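Local atomic coordinates of catalase (Pseudomonas syringae, PDB entry 1M7S), a protein that breaks down hydrogen peroxide into water and oxygen with the help of a heme cofactor, protecting cells from its toxic effects. Residues Pro84-Phe89 and Phe300-Gln305; His106-Lys111 and Phe210-Leu215; Ser372-Asn375 and Leu381-Arg384. All blocks are in the same frame, centred on the assembly; numbering follows the deposited sequence.

Interaction 1: Pro84-Phe89 and Phe300-Gln305; sequences PVFVRF and FQETEQ. With HEM (protoporphyrin IX containing Fe), chain E.
Phe86 and Arg88, two side chains of one strand that both point toward the helix 299-304, meet Thr303 there, and Phe86 also meets Glu302. The ring of Phe86 comes with its outer corner, CE1 lying 3.9 Å from CB of Glu302 and CZ 4.0 Å from CA of Thr303; its side chain crosses both partners at about a right angle. Arg88 runs extended from CG to NE with CG anti to the backbone N (chi1 -174°), which carries the chain past Thr303: CD of Arg88 is 3.5 Å from the Thr303 carbonyl O, and NE of Arg88 is 3.8 Å from the methyl CG2 of Thr303. No hydrogen bond joins the two segments directly.

NH1 of Arg88 donates to heme propionate oxygen O2A at 2.7 Å, with an N-H...O angle of 165° and the oxygen at the edge of the guanidinium in its plane. NH2 of Arg88 gives a bond of 2.9 Å to a water, which in turn donates to OE2 of Glu304, also at 2.9 Å; the water thus links two opposite charges whose charged atoms do not touch. Arg88 NH2 is gripped by a second partner, the carbonyl of His52, a predicted active-site residue, while NH1 anchors one propionate of the pocket.

Glu302 turns its carboxylate to Lys59 and to the backbone N atoms of Asp297 and Asn298. The axes of segments 84-89 and 300-304 approach to 9.9 Å at 70°. Their parent elements are strand 82-90, flanked in the antiparallel sheet by strands 55-64 and 107-114, and helix 299-304.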
loop_
_atom_site.group_PDB
_atom_site.type_symbol
_atom_site.label_atom_id
_atom_site.label_comp_id
_atom_site.label_asym_id
_atom_site.label_seq_id
_atom_site.Cartn_x
_atom_site.Cartn_y
_atom_site.Cartn_z
ATOM N N PRO A 84 -21.273 -1.725 -25.457
ATOM C CA PRO A 84 -21.547 -2.253 -24.100
ATOM C C PRO A 84 -21.208 -1.149 -23.092
ATOM O O PRO A 84 -20.250 -0.430 -23.307
ATOM C CB PRO A 84 -20.601 -3.415 -23.886
ATOM C CG PRO A 84 -19.851 -3.566 -25.183
ATOM C CD PRO A 84 -20.077 -2.339 -26.047
ATOM N N VAL A 85 -21.911 -1.115 -21.976
ATOM C CA VAL A 85 -21.613 -0.196 -20.898
ATOM C C VAL A 85 -21.561 -0.897 -19.543
ATOM O O VAL A 85 -22.190 -1.952 -19.350
ATOM C CB VAL A 85 -22.707 0.901 -20.786
ATOM C CG1 VAL A 85 -22.861 1.749 -22.078
ATOM C CG2 VAL A 85 -24.114 0.405 -20.466
ATOM N N PHE A 86 -21.007 -0.183 -18.560
ATOM C CA PHE A 86 -21.081 -0.586 -17.165
ATOM C C PHE A 86 -21.592 0.718 -16.512
ATOM O O PHE A 86 -20.968 1.763 -16.815
ATOM C CB PHE A 86 -19.737 -1.048 -16.619
ATOM C CG PHE A 86 -19.856 -1.529 -15.183
ATOM C CD1 PHE A 86 -19.882 -2.876 -14.916
ATOM C CD2 PHE A 86 -19.993 -0.586 -14.156
ATOM C CE1 PHE A 86 -20.027 -3.354 -13.608
ATOM C CE2 PHE A 86 -20.130 -1.083 -12.841
ATOM C CZ PHE A 86 -20.181 -2.422 -12.569
ATOM N N VAL A 87 -22.641 0.685 -15.701
ATOM C CA VAL A 87 -23.124 1.911 -15.055
ATOM C C VAL A 87 -22.971 1.739 -13.529
ATOM O O VAL A 87 -23.352 0.690 -13.074
ATOM C CB VAL A 87 -24.561 2.232 -15.444
ATOM C CG1 VAL A 87 -25.209 3.275 -14.518
ATOM C CG2 VAL A 87 -24.657 2.753 -16.912
ATOM N N ARG A 88 -22.439 2.724 -12.830
ATOM C CA ARG A 88 -22.433 2.632 -11.354
ATOM C C ARG A 88 -23.288 3.857 -10.912
ATOM O O ARG A 88 -23.017 5.002 -11.306
ATOM C CB ARG A 88 -21.019 2.737 -10.752
ATOM C CG ARG A 88 -21.082 2.466 -9.201
ATOM C CD ARG A 88 -19.626 2.152 -8.768
ATOM N NE ARG A 88 -19.571 2.209 -7.283
ATOM C CZ ARG A 88 -19.615 3.277 -6.512
ATOM N NH1 ARG A 88 -19.720 4.539 -6.915
ATOM N NH2 ARG A 88 -19.550 3.004 -5.179
ATOM N N PHE A 89 -24.318 3.558 -10.088
ATOM C CA PHE A 89 -25.191 4.576 -9.535
ATOM C C PHE A 89 -24.704 4.787 -8.072
ATOM O O PHE A 89 -24.216 3.798 -7.545
ATOM C CB PHE A 89 -26.663 4.108 -9.457
ATOM C CG PHE A 89 -27.336 4.104 -10.819
ATOM C CD1 PHE A 89 -27.665 5.267 -11.468
ATOM C CD2 PHE A 89 -27.632 2.881 -11.429
ATOM C CE1 PHE A 89 -28.281 5.252 -12.704
ATOM C CE2 PHE A 89 -28.243 2.829 -12.661
ATOM C CZ PHE A 89 -28.576 4.032 -13.303
ATOM N N PHE A 300 -17.660 -7.068 -5.558
ATOM C CA PHE A 300 -16.331 -6.526 -5.327
ATOM C C PHE A 300 -15.561 -6.377 -6.639
ATOM O O PHE A 300 -14.912 -5.386 -6.947
ATOM C CB PHE A 300 -15.502 -7.397 -4.348
ATOM C CG PHE A 300 -14.143 -6.821 -4.056
ATOM C CD1 PHE A 300 -13.000 -7.291 -4.714
ATOM C CD2 PHE A 300 -13.967 -5.846 -3.063
ATOM C CE1 PHE A 300 -11.720 -6.809 -4.479
ATOM C CE2 PHE A 300 -12.681 -5.336 -2.821
ATOM C CZ PHE A 300 -11.567 -5.827 -3.514
ATOM N N GLN A 301 -15.492 -7.481 -7.409
ATOM C CA GLN A 301 -14.657 -7.500 -8.610
ATOM C C GLN A 301 -15.099 -6.480 -9.643
ATOM O O GLN A 301 -14.259 -5.949 -10.405
ATOM C CB GLN A 301 -14.675 -8.919 -9.257
ATOM C CG GLN A 301 -13.697 -9.903 -8.582
ATOM C CD GLN A 301 -14.049 -11.349 -8.878
ATOM O OE1 GLN A 301 -15.039 -11.634 -9.553
ATOM N NE2 GLN A 301 -13.160 -12.260 -8.442
ATOM N N GLU A 302 -16.390 -6.223 -9.702
ATOM C CA GLU A 302 -16.961 -5.315 -10.680
ATOM C C GLU A 302 -17.373 -3.969 -10.092
ATOM O O GLU A 302 -16.751 -2.975 -10.504
ATOM C CB GLU A 302 -18.176 -5.984 -11.337
ATOM C CG GLU A 302 -17.726 -7.289 -12.032
ATOM C CD GLU A 302 -18.891 -8.086 -12.570
ATOM O OE1 GLU A 302 -19.516 -7.628 -13.562
ATOM O OE2 GLU A 302 -19.189 -9.175 -12.027
ATOM N N THR A 303 -18.373 -3.901 -9.240
ATOM C CA THR A 303 -18.865 -2.585 -8.782
ATOM C C THR A 303 -17.826 -1.881 -7.920
ATOM O O THR A 303 -17.642 -0.700 -8.123
ATOM C CB THR A 303 -20.180 -2.731 -8.007
ATOM O OG1 THR A 303 -21.107 -3.506 -8.818
ATOM C CG2 THR A 303 -20.825 -1.392 -7.664
ATOM N N GLU A 304 -17.175 -2.588 -6.996
ATOM C CA GLU A 304 -16.229 -1.874 -6.126
ATOM C C GLU A 304 -15.010 -1.455 -6.936
ATOM O O GLU A 304 -14.533 -0.354 -6.765
ATOM C CB GLU A 304 -15.814 -2.771 -4.941
ATOM C CG GLU A 304 -15.096 -1.991 -3.847
ATOM C CD GLU A 304 -15.907 -0.838 -3.259
ATOM O OE1 GLU A 304 -15.279 0.166 -2.801
ATOM O OE2 GLU A 304 -17.139 -0.869 -3.179
ATOM N N GLN A 305 -14.467 -2.388 -7.762
ATOM C CA GLN A 305 -13.250 -2.074 -8.490
ATOM C C GLN A 305 -13.390 -1.258 -9.768
ATOM O O GLN A 305 -12.319 -0.842 -10.285
ATOM C CB GLN A 305 -12.456 -3.353 -8.767
ATOM C CG GLN A 305 -11.940 -4.075 -7.544
ATOM C CD GLN A 305 -11.058 -5.256 -7.888
ATOM O OE1 GLN A 305 -10.016 -5.387 -7.255
ATOM N NE2 GLN A 305 -11.430 -6.091 -8.895
HETATM C CHA HEM E . -16.512 10.136 -7.665
HETATM C CHB HEM E . -19.736 12.827 -10.071
HETATM C CHC HEM E . -17.214 16.803 -8.976
HETATM C CHD HEM E . -13.531 14.018 -7.453
HETATM C C1A HEM E . -17.603 10.538 -8.398
HETATM C C2A HEM E . -18.671 9.628 -8.877
HETATM C C3A HEM E . -19.558 10.370 -9.539
HETATM C C4A HEM E . -19.101 11.749 -9.482
HETATM C CMA HEM E . -20.836 9.931 -10.266
HETATM C CAA HEM E . -18.632 8.113 -8.613
HETATM C CBA HEM E . -18.153 7.253 -9.830
HETATM C CGA HEM E . -18.360 5.754 -9.486
HETATM O O1A HEM E . -17.279 5.131 -9.348
HETATM O O2A HEM E . -19.563 5.426 -9.460
HETATM C C1B HEM E . -19.327 14.133 -10.017
HETATM C C2B HEM E . -19.963 15.253 -10.698
HETATM C C3B HEM E . -19.266 16.364 -10.379
HETATM C C4B HEM E . -18.187 15.963 -9.519
HETATM C CMB HEM E . -21.216 15.111 -11.573
HETATM C CAB HEM E . -19.479 17.827 -10.766
HETATM C CBB HEM E . -20.090 18.213 -11.870
HETATM C C1C HEM E . -15.973 16.376 -8.578
HETATM C C2C HEM E . -14.801 17.215 -8.476
HETATM C C3C HEM E . -13.778 16.445 -8.082
HETATM C C4C HEM E . -14.303 15.112 -7.878
HETATM C CMC HEM E . -14.725 18.723 -8.838
HETATM C CAC HEM E . -12.298 16.793 -7.827
HETATM C CBC HEM E . -11.589 17.649 -8.585
HETATM C C1D HEM E . -14.070 12.733 -7.316
HETATM C C2D HEM E . -13.340 11.592 -6.789
HETATM C C3D HEM E . -14.145 10.529 -6.845
HETATM C C4D HEM E . -15.404 10.968 -7.407
HETATM C CMD HEM E . -11.897 11.715 -6.270
HETATM C CAD HEM E . -13.840 9.065 -6.415
HETATM C CBD HEM E . -13.409 8.241 -7.682
HETATM C CGD HEM E . -12.895 6.849 -7.360
HETATM O O1D HEM E . -12.982 5.991 -8.306
HETATM O O2D HEM E . -12.383 6.552 -6.253
HETATM N NA HEM E . -17.940 11.814 -8.747
HETATM N NB HEM E . -18.226 14.586 -9.318
HETATM N NC HEM E . -15.653 15.097 -8.178
HETATM N ND HEM E . -15.312 12.296 -7.731
HETATM FE FE HEM E . -16.747 13.443 -8.551
HETATM O O HOH W 1 -19.385 0.167 -4.651
HETATM O O HOH W 2 -18.228 14.265 -6.687
#

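Interaction 2: His106-Lys111 and Phe210-Leu215; sequences HGFATK and FHWKSL. With HEM (protoporphyrin IX containing Fe), chain E.
Inside the antiparallel beta-barrel of the catalase fold, Phe108 of strand 107-114 and Trp212 of strand 205-214 form an offset stack. The strands are not neighbours in the sheet: the closest CA atoms, those of Phe108 and Trp212, are 9.3 Å apart, and the contact is made by side chains reaching inward. The Phe108 ring and the five-membered ring of Trp212 have centroids 4.5 Å apart and planes at 11°. CD1 of Trp212 lies over the centre of the Phe108 face, its nearest ring atom being CZ of Phe108 at 3.9 Å. With CG of Phe108 anti to the backbone N (chi1 -172°), its ring is carried out to the indole. The two side chains as a whole cross at about a right angle even though their ring planes are nearly parallel.

Around the stack, Phe108 meets Trp253 edge-to-face and Phe89 with planes at about 55°, while Met290 touches Phe108, Thr110 and Trp212; together they form part of the buried core. On its other flank the same strand serves the cofactor pocket. Gly107 brings CA to 3.5 Å from heme methyl CMA. Ala109, which points away from Trp212, puts CB 4.0 Å from CBA of the propionate arm.

Thr110 approaches the indole obliquely, and a water binds the polar atoms around it. That water donates to Phe108 O at 2.9 Å, and accepts from Thr110 OG1 at 2.8 Å and from the indole NE1 of Trp212 at 2.9 Å.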
loop_
_atom_site.group_PDB
_atom_site.type_symbol
_atom_site.label_atom_id
_atom_site.label_comp_id
_atom_site.label_asym_id
_atom_site.label_seq_id
_atom_site.Cartn_x
_atom_site.Cartn_y
_atom_site.Cartn_z
ATOM N N HIS A 106 -27.241 12.189 -6.514
ATOM C CA HIS A 106 -26.915 10.792 -6.798
ATOM C C HIS A 106 -26.076 10.726 -8.074
ATOM O O HIS A 106 -26.435 11.363 -9.075
ATOM C CB HIS A 106 -28.165 9.901 -6.898
ATOM C CG HIS A 106 -28.726 9.733 -5.511
ATOM N ND1 HIS A 106 -29.641 10.625 -4.983
ATOM C CD2 HIS A 106 -28.404 8.816 -4.546
ATOM C CE1 HIS A 106 -29.900 10.244 -3.736
ATOM N NE2 HIS A 106 -29.180 9.169 -3.475
ATOM N N GLY A 107 -25.024 9.914 -8.000
ATOM C CA GLY A 107 -24.137 9.715 -9.156
ATOM C C GLY A 107 -24.810 8.821 -10.198
ATOM O O GLY A 107 -25.548 7.893 -9.840
ATOM N N PHE A 108 -24.383 8.992 -11.426
ATOM C CA PHE A 108 -24.847 8.204 -12.602
ATOM C C PHE A 108 -23.687 8.172 -13.560
ATOM O O PHE A 108 -23.447 9.096 -14.323
ATOM C CB PHE A 108 -26.068 8.916 -13.185
ATOM C CG PHE A 108 -26.836 8.199 -14.279
ATOM C CD1 PHE A 108 -28.141 8.576 -14.520
ATOM C CD2 PHE A 108 -26.291 7.186 -15.057
ATOM C CE1 PHE A 108 -28.919 7.970 -15.502
ATOM C CE2 PHE A 108 -27.053 6.554 -16.037
ATOM C CZ PHE A 108 -28.377 6.961 -16.245
ATOM N N ALA A 109 -22.740 7.243 -13.365
ATOM C CA ALA A 109 -21.498 7.122 -14.114
ATOM C C ALA A 109 -21.591 5.963 -15.124
ATOM O O ALA A 109 -21.830 4.796 -14.778
ATOM C CB ALA A 109 -20.343 6.906 -13.131
ATOM N N THR A 110 -21.263 6.279 -16.370
ATOM C CA THR A 110 -21.393 5.278 -17.457
ATOM C C THR A 110 -20.031 5.069 -18.100
ATOM O O THR A 110 -19.401 6.048 -18.525
ATOM C CB THR A 110 -22.376 5.797 -18.516
ATOM O OG1 THR A 110 -23.649 6.051 -17.931
ATOM C CG2 THR A 110 -22.584 4.742 -19.642
ATOM N N LYS A 111 -19.511 3.839 -18.072
ATOM C CA LYS A 111 -18.292 3.476 -18.752
ATOM C C LYS A 111 -18.721 2.883 -20.131
ATOM O O LYS A 111 -19.402 1.857 -20.119
ATOM C CB LYS A 111 -17.544 2.402 -17.975
ATOM C CG LYS A 111 -16.281 1.897 -18.643
ATOM C CD LYS A 111 -15.382 1.015 -17.754
ATOM C CE LYS A 111 -14.811 1.810 -16.574
ATOM N NZ LYS A 111 -13.968 2.965 -17.017
ATOM N N PHE A 210 -24.730 16.880 -21.967
ATOM C CA PHE A 210 -25.379 15.575 -22.101
ATOM C C PHE A 210 -26.439 15.362 -21.027
ATOM O O PHE A 210 -26.237 15.699 -19.847
ATOM C CB PHE A 210 -24.354 14.442 -21.891
ATOM C CG PHE A 210 -23.299 14.363 -22.950
ATOM C CD1 PHE A 210 -23.574 13.733 -24.175
ATOM C CD2 PHE A 210 -22.041 14.883 -22.766
ATOM C CE1 PHE A 210 -22.614 13.663 -25.157
ATOM C CE2 PHE A 210 -21.070 14.788 -23.725
ATOM C CZ PHE A 210 -21.340 14.176 -24.948
ATOM N N HIS A 211 -27.550 14.756 -21.384
ATOM C CA HIS A 211 -28.702 14.536 -20.536
ATOM C C HIS A 211 -29.291 13.145 -20.796
ATOM O O HIS A 211 -29.737 12.906 -21.939
ATOM C CB HIS A 211 -29.776 15.609 -20.819
ATOM C CG HIS A 211 -31.107 15.425 -20.138
ATOM N ND1 HIS A 211 -32.307 15.658 -20.799
ATOM C CD2 HIS A 211 -31.450 15.024 -18.894
ATOM C CE1 HIS A 211 -33.313 15.397 -19.964
ATOM N NE2 HIS A 211 -32.837 15.020 -18.792
ATOM N N TRP A 212 -29.317 12.356 -19.734
ATOM C CA TRP A 212 -29.971 11.047 -19.828
ATOM C C TRP A 212 -31.406 11.259 -19.361
ATOM O O TRP A 212 -31.653 11.553 -18.186
ATOM C CB TRP A 212 -29.342 9.998 -18.916
ATOM C CG TRP A 212 -27.991 9.509 -19.221
ATOM C CD1 TRP A 212 -26.865 9.747 -18.462
ATOM C CD2 TRP A 212 -27.558 8.642 -20.289
ATOM N NE1 TRP A 212 -25.795 9.105 -19.000
ATOM C CE2 TRP A 212 -26.189 8.399 -20.120
ATOM C CE3 TRP A 212 -28.220 8.047 -21.370
ATOM C CZ2 TRP A 212 -25.428 7.594 -20.959
ATOM C CZ3 TRP A 212 -27.469 7.249 -22.219
ATOM C CH2 TRP A 212 -26.072 7.015 -22.047
ATOM N N LYS A 213 -32.377 11.099 -20.270
ATOM C CA LYS A 213 -33.776 11.273 -19.919
ATOM C C LYS A 213 -34.396 9.928 -19.560
ATOM O O LYS A 213 -34.425 9.015 -20.401
ATOM C CB LYS A 213 -34.601 11.915 -21.053
ATOM C CG LYS A 213 -36.058 12.099 -20.628
ATOM C CD LYS A 213 -36.744 13.209 -21.395
ATOM C CE LYS A 213 -38.217 13.249 -20.941
ATOM N NZ LYS A 213 -38.355 14.039 -19.680
ATOM N N SER A 214 -34.832 9.809 -18.297
ATOM C CA SER A 214 -35.447 8.563 -17.863
ATOM C C SER A 214 -36.742 8.220 -18.616
ATOM O O SER A 214 -37.656 9.044 -18.675
ATOM C CB SER A 214 -35.837 8.650 -16.370
ATOM O OG SER A 214 -36.468 7.400 -16.042
ATOM N N LEU A 215 -36.788 7.030 -19.180
ATOM C CA LEU A 215 -37.970 6.549 -19.892
ATOM C C LEU A 215 -38.941 5.917 -18.913
ATOM O O LEU A 215 -40.063 5.595 -19.295
ATOM C CB LEU A 215 -37.630 5.622 -21.065
ATOM C CG LEU A 215 -36.687 6.320 -22.096
ATOM C CD1 LEU A 215 -36.465 5.408 -23.293
ATOM C CD2 LEU A 215 -37.222 7.667 -22.536
HETATM C CHA HEM E . -16.512 10.136 -7.665
HETATM C CHB HEM E . -19.736 12.827 -10.071
HETATM C CHC HEM E . -17.214 16.803 -8.976
HETATM C CHD HEM E . -13.531 14.018 -7.453
HETATM C C1A HEM E . -17.603 10.538 -8.398
HETATM C C2A HEM E . -18.671 9.628 -8.877
HETATM C C3A HEM E . -19.558 10.370 -9.539
HETATM C C4A HEM E . -19.101 11.749 -9.482
HETATM C CMA HEM E . -20.836 9.931 -10.266
HETATM C CAA HEM E . -18.632 8.113 -8.613
HETATM C CBA HEM E . -18.153 7.253 -9.830
HETATM C CGA HEM E . -18.360 5.754 -9.486
HETATM O O1A HEM E . -17.279 5.131 -9.348
HETATM O O2A HEM E . -19.563 5.426 -9.460
HETATM C C1B HEM E . -19.327 14.133 -10.017
HETATM C C2B HEM E . -19.963 15.253 -10.698
HETATM C C3B HEM E . -19.266 16.364 -10.379
HETATM C C4B HEM E . -18.187 15.963 -9.519
HETATM C CMB HEM E . -21.216 15.111 -11.573
HETATM C CAB HEM E . -19.479 17.827 -10.766
HETATM C CBB HEM E . -20.090 18.213 -11.870
HETATM C C1C HEM E . -15.973 16.376 -8.578
HETATM C C2C HEM E . -14.801 17.215 -8.476
HETATM C C3C HEM E . -13.778 16.445 -8.082
HETATM C C4C HEM E . -14.303 15.112 -7.878
HETATM C CMC HEM E . -14.725 18.723 -8.838
HETATM C CAC HEM E . -12.298 16.793 -7.827
HETATM C CBC HEM E . -11.589 17.649 -8.585
HETATM C C1D HEM E . -14.070 12.733 -7.316
HETATM C C2D HEM E . -13.340 11.592 -6.789
HETATM C C3D HEM E . -14.145 10.529 -6.845
HETATM C C4D HEM E . -15.404 10.968 -7.407
HETATM C CMD HEM E . -11.897 11.715 -6.270
HETATM C CAD HEM E . -13.840 9.065 -6.415
HETATM C CBD HEM E . -13.409 8.241 -7.682
HETATM C CGD HEM E . -12.895 6.849 -7.360
HETATM O O1D HEM E . -12.982 5.991 -8.306
HETATM O O2D HEM E . -12.383 6.552 -6.253
HETATM N NA HEM E . -17.940 11.814 -8.747
HETATM N NB HEM E . -18.226 14.586 -9.318
HETATM N NC HEM E . -15.653 15.097 -8.178
HETATM N ND HEM E . -15.312 12.296 -7.731
HETATM FE FE HEM E . -16.747 13.443 -8.551
HETATM O O HOH W 3 -23.522 8.804 -17.251
HETATM O O HOH W 2 -18.228 14.265 -6.687
#

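Interaction 3: Ser372-Asn375 and Leu381-Arg384; sequences SGVN and LEPR
An ST turn at Ser372 and the acidic side chain of Glu382 join two parts of an irregular loop between helix 323-339 and strand 401-402. Glu382 can be followed outward. Its CB packs 3.8 Å from methyl CG2 of Val374, and CG continues past the same methyl, the chain being extended beyond CG. At the tip, OE1 of Glu382 accepts a hydrogen bond from OG of Ser372 whose modelled length, 2.5 Å, is unusually short and should be read with caution. The other oxygen, OE2, accepts from a water that also takes the backbone N-H of Gly373, so both carboxylate oxygens are tied to the turn.

Ser372 OG has a double role: besides donating to Glu382, it accepts from Val374 N at 2.9 Å with an N-H...O angle of 156°, the bond that defines the turn. The hydroxyl is anti to its own backbone nitrogen (chi1 176°), which places it between the carboxylate and this amide.

Beyond the turn, Gly373 O and Asn375 O are hydrogen-bonded to Arg157 and His142 of a third subunit, respectively, so the loop meets a neighbouring chain. Arg384, whose NE is hydrogen-bonded to Asn357 OD1, sends its extended chain to the Val374 carbonyl, which lies at the guanidinium edge, in its plane. NH1 of Arg384 adds a weak bond to that oxygen, while Arg384 NH2 donates to Val374 O at 3.3 Å, approaching nearly in line with the C=O bond at a C=O...N angle of 167°.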
loop_
_atom_site.group_PDB
_atom_site.type_symbol
_atom_site.label_atom_id
_atom_site.label_comp_id
_atom_site.label_asym_id
_atom_site.label_seq_id
_atom_site.Cartn_x
_atom_site.Cartn_y
_atom_site.Cartn_z
ATOM N N SER A 372 9.036 -8.453 -25.191
ATOM C CA SER A 372 9.917 -7.471 -25.815
ATOM C C SER A 372 10.914 -6.812 -24.909
ATOM O O SER A 372 10.779 -6.632 -23.687
ATOM C CB SER A 372 9.014 -6.437 -26.537
ATOM O OG SER A 372 9.808 -5.393 -27.084
ATOM N N GLY A 373 12.007 -6.313 -25.504
ATOM C CA GLY A 373 13.060 -5.540 -24.854
ATOM C C GLY A 373 12.775 -4.036 -25.039
ATOM O O GLY A 373 13.369 -3.157 -24.401
ATOM N N VAL A 374 11.834 -3.705 -25.914
ATOM C CA VAL A 374 11.458 -2.343 -26.224
ATOM C C VAL A 374 10.257 -1.821 -25.408
ATOM O O VAL A 374 9.096 -2.021 -25.781
ATOM C CB VAL A 374 11.156 -2.172 -27.726
ATOM C CG1 VAL A 374 10.815 -0.742 -28.103
ATOM C CG2 VAL A 374 12.351 -2.692 -28.540
ATOM N N ASN A 375 10.596 -1.070 -24.373
ATOM C CA ASN A 375 9.557 -0.436 -23.521
ATOM C C ASN A 375 9.734 1.096 -23.526
ATOM O O ASN A 375 9.444 1.879 -22.603
ATOM C CB ASN A 375 9.698 -1.005 -22.104
ATOM C CG ASN A 375 11.072 -0.760 -21.525
ATOM O OD1 ASN A 375 12.009 -0.301 -22.221
ATOM N ND2 ASN A 375 11.319 -1.056 -20.262
ATOM N N LEU A 381 13.466 -0.341 -33.888
ATOM C CA LEU A 381 13.364 -1.792 -33.886
ATOM C C LEU A 381 11.947 -2.260 -33.669
ATOM O O LEU A 381 11.469 -3.172 -34.354
ATOM C CB LEU A 381 14.266 -2.408 -32.813
ATOM C CG LEU A 381 15.680 -1.827 -32.756
ATOM C CD1 LEU A 381 16.354 -2.290 -31.483
ATOM C CD2 LEU A 381 16.484 -2.168 -34.004
ATOM N N GLU A 382 11.213 -1.630 -32.741
ATOM C CA GLU A 382 9.816 -2.043 -32.515
ATOM C C GLU A 382 9.011 -0.771 -32.280
ATOM O O GLU A 382 8.799 -0.327 -31.155
ATOM C CB GLU A 382 9.728 -2.991 -31.323
ATOM C CG GLU A 382 10.170 -4.435 -31.548
ATOM C CD GLU A 382 10.038 -5.283 -30.294
ATOM O OE1 GLU A 382 9.208 -4.862 -29.445
ATOM O OE2 GLU A 382 10.686 -6.336 -30.084
ATOM N N PRO A 383 8.726 -0.075 -33.369
ATOM C CA PRO A 383 8.081 1.222 -33.315
ATOM C C PRO A 383 6.637 1.133 -32.854
ATOM O O PRO A 383 5.910 0.196 -33.204
ATOM C CB PRO A 383 8.137 1.833 -34.729
ATOM C CG PRO A 383 8.628 0.686 -35.575
ATOM C CD PRO A 383 9.054 -0.485 -34.732
ATOM N N ARG A 384 6.186 2.219 -32.242
ATOM C CA ARG A 384 4.811 2.450 -31.838
ATOM C C ARG A 384 4.388 3.872 -32.259
ATOM O O ARG A 384 4.388 4.844 -31.500
ATOM C CB ARG A 384 4.666 2.365 -30.319
ATOM C CG ARG A 384 4.723 0.997 -29.686
ATOM C CD ARG A 384 4.437 1.057 -28.179
ATOM N NE ARG A 384 4.614 -0.276 -27.583
ATOM C CZ ARG A 384 5.745 -0.661 -26.992
ATOM N NH1 ARG A 384 6.774 0.178 -26.883
ATOM N NH2 ARG A 384 5.885 -1.880 -26.493
HETATM O O HOH W 4 12.497 -6.744 -28.216
HETATM O O HOH W 5 7.034 -3.666 -24.298
#

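In the fold
Following the chain from the N terminus, strand 82-90, after strand 55-64, opens interaction 1, and the neighbouring strand 107-114 opens interaction 2. Strand 205-214 closes interaction 2 over 98 intervening residues; helix 299-304 then closes interaction 1 over 210, so the shorter loop lies wholly within the longer. Their centres are 14 Å apart, and strands 82-90 and 107-114 pair directly, Phe86 O being 2.8 Å from Lys111 N; both contacts border the same heme. Interaction 3 follows in series, a short loop of five intervening residues, with its centre about 34 Å from that of interaction 1 and 41 Å from that of interaction 2, in a loop meeting other subunits.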